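Local coordinates for protein malate dehydrogenase (Picrophilus torridus, PDB 4BGV) that probably catalyses the reversible, NAD-dependent oxidation of malate to oxaloacetate, a step of the tricarboxylic acid cycle, at residues 22-33 and 53-64. Numbering follows the deposited sequence.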
# COMPACT_ATOMS: atom_id res chain seq x y z
N ALA A 22 7.80 -9.91 1.08
CA ALA A 22 7.15 -9.72 2.39
C ALA A 22 6.38 -8.41 2.43
O ALA A 22 5.21 -8.39 2.83
CB ALA A 22 8.19 -9.76 3.52
N ILE A 23 7.02 -7.32 2.01
CA ILE A 23 6.34 -6.02 1.92
C ILE A 23 5.06 -6.08 1.07
O ILE A 23 4.04 -5.50 1.44
CB ILE A 23 7.31 -4.94 1.38
CG1 ILE A 23 8.42 -4.71 2.42
CG2 ILE A 23 6.57 -3.65 1.02
CD1 ILE A 23 9.68 -4.05 1.86
N ARG A 24 5.13 -6.75 -0.07
CA ARG A 24 3.99 -6.86 -0.96
C ARG A 24 3.07 -8.01 -0.56
O ARG A 24 2.08 -8.30 -1.24
CB ARG A 24 4.47 -7.01 -2.41
CG ARG A 24 5.24 -5.77 -2.87
CD ARG A 24 5.88 -5.95 -4.24
NE ARG A 24 4.93 -5.95 -5.36
CZ ARG A 24 4.50 -4.85 -5.96
NH1 ARG A 24 4.88 -3.66 -5.50
NH2 ARG A 24 3.66 -4.91 -7.00
N GLN A 25 3.40 -8.65 0.56
CA GLN A 25 2.55 -9.69 1.16
C GLN A 25 2.22 -10.83 0.21
O GLN A 25 1.09 -11.36 0.19
CB GLN A 25 1.30 -9.05 1.79
CG GLN A 25 1.69 -8.02 2.84
CD GLN A 25 0.52 -7.41 3.61
OE1 GLN A 25 -0.63 -7.81 3.47
NE2 GLN A 25 0.83 -6.42 4.44
N THR A 26 3.22 -11.24 -0.56
CA THR A 26 3.01 -12.20 -1.63
C THR A 26 2.68 -13.60 -1.10
O THR A 26 1.82 -14.29 -1.65
CB THR A 26 4.19 -12.24 -2.60
OG1 THR A 26 4.46 -10.89 -3.03
CG2 THR A 26 3.89 -13.11 -3.84
N GLY A 27 3.35 -14.00 -0.02
CA GLY A 27 3.11 -15.31 0.57
C GLY A 27 4.19 -15.60 1.59
O GLY A 27 5.03 -14.74 1.85
N ASP A 28 4.17 -16.79 2.17
CA ASP A 28 5.25 -17.20 3.07
C ASP A 28 6.54 -17.34 2.27
O ASP A 28 6.51 -17.70 1.09
CB ASP A 28 4.91 -18.52 3.75
CG ASP A 28 3.69 -18.40 4.66
OD1 ASP A 28 3.51 -17.34 5.31
OD2 ASP A 28 2.90 -19.36 4.72
N ILE A 29 7.67 -17.06 2.91
CA ILE A 29 8.93 -17.00 2.18
C ILE A 29 9.97 -17.84 2.90
O ILE A 29 10.27 -17.59 4.07
CB ILE A 29 9.41 -15.55 2.09
CG1 ILE A 29 8.40 -14.70 1.30
CG2 ILE A 29 10.77 -15.47 1.41
CD1 ILE A 29 8.21 -13.34 1.89
N TYR A 30 10.48 -18.86 2.22
CA TYR A 30 11.58 -19.68 2.74
C TYR A 30 12.87 -19.38 1.96
O TYR A 30 12.89 -19.45 0.72
CB TYR A 30 11.26 -21.17 2.63
CG TYR A 30 10.28 -21.69 3.67
CD1 TYR A 30 9.41 -20.84 4.32
CD2 TYR A 30 10.24 -23.05 3.99
CE1 TYR A 30 8.51 -21.31 5.27
CE2 TYR A 30 9.34 -23.53 4.93
CZ TYR A 30 8.49 -22.66 5.57
OH TYR A 30 7.59 -23.14 6.51
N ILE A 31 13.94 -19.05 2.68
CA ILE A 31 15.20 -18.63 2.05
C ILE A 31 16.23 -19.73 2.25
O ILE A 31 16.28 -20.33 3.32
CB ILE A 31 15.73 -17.29 2.64
CG1 ILE A 31 14.62 -16.24 2.73
CG2 ILE A 31 16.90 -16.74 1.81
CD1 ILE A 31 15.07 -14.96 3.39
N PHE A 32 17.04 -19.98 1.23
CA PHE A 32 18.06 -21.03 1.27
C PHE A 32 19.43 -20.51 0.82
O PHE A 32 19.52 -19.74 -0.13
CB PHE A 32 17.66 -22.21 0.37
CG PHE A 32 16.33 -22.83 0.75
CD1 PHE A 32 15.13 -22.24 0.35
CD2 PHE A 32 16.29 -23.98 1.52
CE1 PHE A 32 13.91 -22.78 0.72
CE2 PHE A 32 15.08 -24.54 1.89
CZ PHE A 32 13.88 -23.95 1.49
N ASP A 33 20.48 -20.93 1.52
CA ASP A 33 21.84 -20.56 1.15
C ASP A 33 22.83 -21.57 1.73
O ASP A 33 22.66 -22.06 2.85
CB ASP A 33 22.20 -19.15 1.60
CG ASP A 33 23.36 -18.56 0.79
OD1 ASP A 33 24.52 -18.94 1.05
OD2 ASP A 33 23.11 -17.77 -0.14
N TRP A 53 5.97 -3.16 9.50
CA TRP A 53 5.49 -3.20 8.12
C TRP A 53 4.04 -3.69 8.04
O TRP A 53 3.26 -3.23 7.20
CB TRP A 53 6.35 -4.14 7.27
CG TRP A 53 7.62 -3.58 6.66
CD1 TRP A 53 8.90 -3.95 6.96
CD2 TRP A 53 7.71 -2.61 5.60
NE1 TRP A 53 9.79 -3.25 6.17
CE2 TRP A 53 9.09 -2.42 5.33
CE3 TRP A 53 6.77 -1.88 4.87
CZ2 TRP A 53 9.55 -1.54 4.35
CZ3 TRP A 53 7.22 -0.99 3.90
CH2 TRP A 53 8.60 -0.84 3.65
N GLY A 54 3.69 -4.65 8.88
CA GLY A 54 2.35 -5.21 8.87
C GLY A 54 2.16 -6.55 8.19
O GLY A 54 1.04 -7.03 8.13
N TYR A 55 3.22 -7.19 7.69
CA TYR A 55 3.05 -8.50 7.04
C TYR A 55 2.95 -9.67 8.00
O TYR A 55 3.84 -9.88 8.83
CB TYR A 55 4.10 -8.76 5.95
CG TYR A 55 5.55 -8.40 6.26
CD1 TYR A 55 6.37 -9.25 7.02
CD2 TYR A 55 6.12 -7.25 5.72
CE1 TYR A 55 7.71 -8.93 7.26
CE2 TYR A 55 7.44 -6.93 5.96
CZ TYR A 55 8.23 -7.76 6.72
OH TYR A 55 9.54 -7.39 6.92
N ASP A 56 1.85 -10.42 7.92
CA ASP A 56 1.66 -11.60 8.76
C ASP A 56 2.02 -12.84 7.95
O ASP A 56 1.15 -13.50 7.38
CB ASP A 56 0.23 -11.67 9.27
CG ASP A 56 -0.02 -10.72 10.44
OD1 ASP A 56 0.91 -10.56 11.26
OD2 ASP A 56 -1.12 -10.14 10.54
N LEU A 57 3.32 -13.11 7.89
CA LEU A 57 3.87 -14.18 7.07
C LEU A 57 4.87 -15.01 7.86
O LEU A 57 5.42 -14.56 8.86
CB LEU A 57 4.61 -13.59 5.85
CG LEU A 57 3.78 -12.70 4.93
CD1 LEU A 57 4.70 -11.95 3.99
CD2 LEU A 57 2.74 -13.53 4.16
N ASP A 58 5.09 -16.23 7.38
CA ASP A 58 6.11 -17.10 7.93
C ASP A 58 7.31 -16.86 7.05
O ASP A 58 7.23 -16.99 5.82
CB ASP A 58 5.60 -18.54 7.83
CG ASP A 58 6.53 -19.53 8.47
OD1 ASP A 58 7.41 -19.12 9.26
OD2 ASP A 58 6.37 -20.74 8.18
N ILE A 59 8.42 -16.45 7.65
CA ILE A 59 9.63 -16.18 6.89
C ILE A 59 10.76 -16.94 7.56
O ILE A 59 11.07 -16.69 8.73
CB ILE A 59 9.92 -14.67 6.84
CG1 ILE A 59 8.69 -13.92 6.29
CG2 ILE A 59 11.18 -14.39 6.03
CD1 ILE A 59 8.87 -12.43 6.18
N LYS A 60 11.33 -17.91 6.85
CA LYS A 60 12.31 -18.83 7.45
C LYS A 60 13.57 -18.94 6.59
O LYS A 60 13.51 -18.72 5.37
CB LYS A 60 11.70 -20.22 7.64
CG LYS A 60 10.53 -20.26 8.62
CD LYS A 60 10.09 -21.71 8.85
CE LYS A 60 8.96 -21.79 9.87
NZ LYS A 60 9.44 -21.53 11.26
N GLY A 61 14.70 -19.27 7.21
CA GLY A 61 15.93 -19.47 6.45
C GLY A 61 16.62 -20.78 6.79
O GLY A 61 16.59 -21.21 7.94
N PHE A 62 17.28 -21.39 5.80
CA PHE A 62 17.89 -22.71 5.99
C PHE A 62 19.26 -22.78 5.34
O PHE A 62 19.49 -22.15 4.31
CB PHE A 62 16.99 -23.78 5.37
CG PHE A 62 15.62 -23.82 5.96
CD1 PHE A 62 15.38 -24.54 7.12
CD2 PHE A 62 14.58 -23.11 5.37
CE1 PHE A 62 14.10 -24.58 7.68
CE2 PHE A 62 13.31 -23.13 5.92
CZ PHE A 62 13.07 -23.87 7.08
N CYS A 63 20.16 -23.55 5.94
CA CYS A 63 21.49 -23.76 5.37
C CYS A 63 21.49 -25.01 4.50
O CYS A 63 21.13 -26.09 4.95
CB CYS A 63 22.56 -23.87 6.46
SG CYS A 63 24.23 -24.09 5.79
N THR A 64 21.91 -24.86 3.24
CA THR A 64 21.92 -25.99 2.31
C THR A 64 23.30 -26.61 2.10
O THR A 64 23.53 -27.30 1.11
CB THR A 64 21.34 -25.58 0.96
OG1 THR A 64 21.99 -24.38 0.52
CG2 THR A 64 19.82 -25.34 1.08
O HOH W 1 -1.12 -5.75 6.74
O HOH W 2 4.65 -21.66 6.64
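A22 and I23, in the last turn of helix 12-23, are knobs set against two aromatic plates. The methyl CB of A22 sits over the centre of the Y55 ring, 3.6 Å from its centroid, while CG1 of I23 lies over the six-membered ring of W53 and its CD1 reaches on to W53 CZ2, 3.5 Å away. With chi1 at 43°, CG of Y55 lies between the backbone N and the carbonyl carbon, and the ring turns its face to A22; its hydroxyl is bonded to I46 O and Q19. L57 fills the next hollow, its CD1 packing on A22 CA at 3.7 Å and its CD2 on the turn at G27. Beyond it the segments become parallel strands; D58 N meets D28 OD1, an oxygen that R2 also holds, from above the carboxylate plane at 2.8 Å. On one sheet face Y30, F32 and F62 form an aromatic cluster: F62 CE2 approaches Y30 CD2 at 3.6 Å, its ring tilted 48° from that of Y30, and K60 CB sits over one face of the Y30 ring, toward its rim. With Y30 cut back to an alanine, F62 CE2 and K60 CB are likely to lose the ring they rest on, and D58 OD2 a nearby hydroxyl. On the other face I29 and I31 pack on helix 12-23, and I31 and I59 on helix 38-47. Edge strand 59-63 of the Rossmann sheet lies beside 28-33, which pairs with strand 4-8; D33 OD2, on a probable NAD ligand, accepts a hydrogen bond from A10 N.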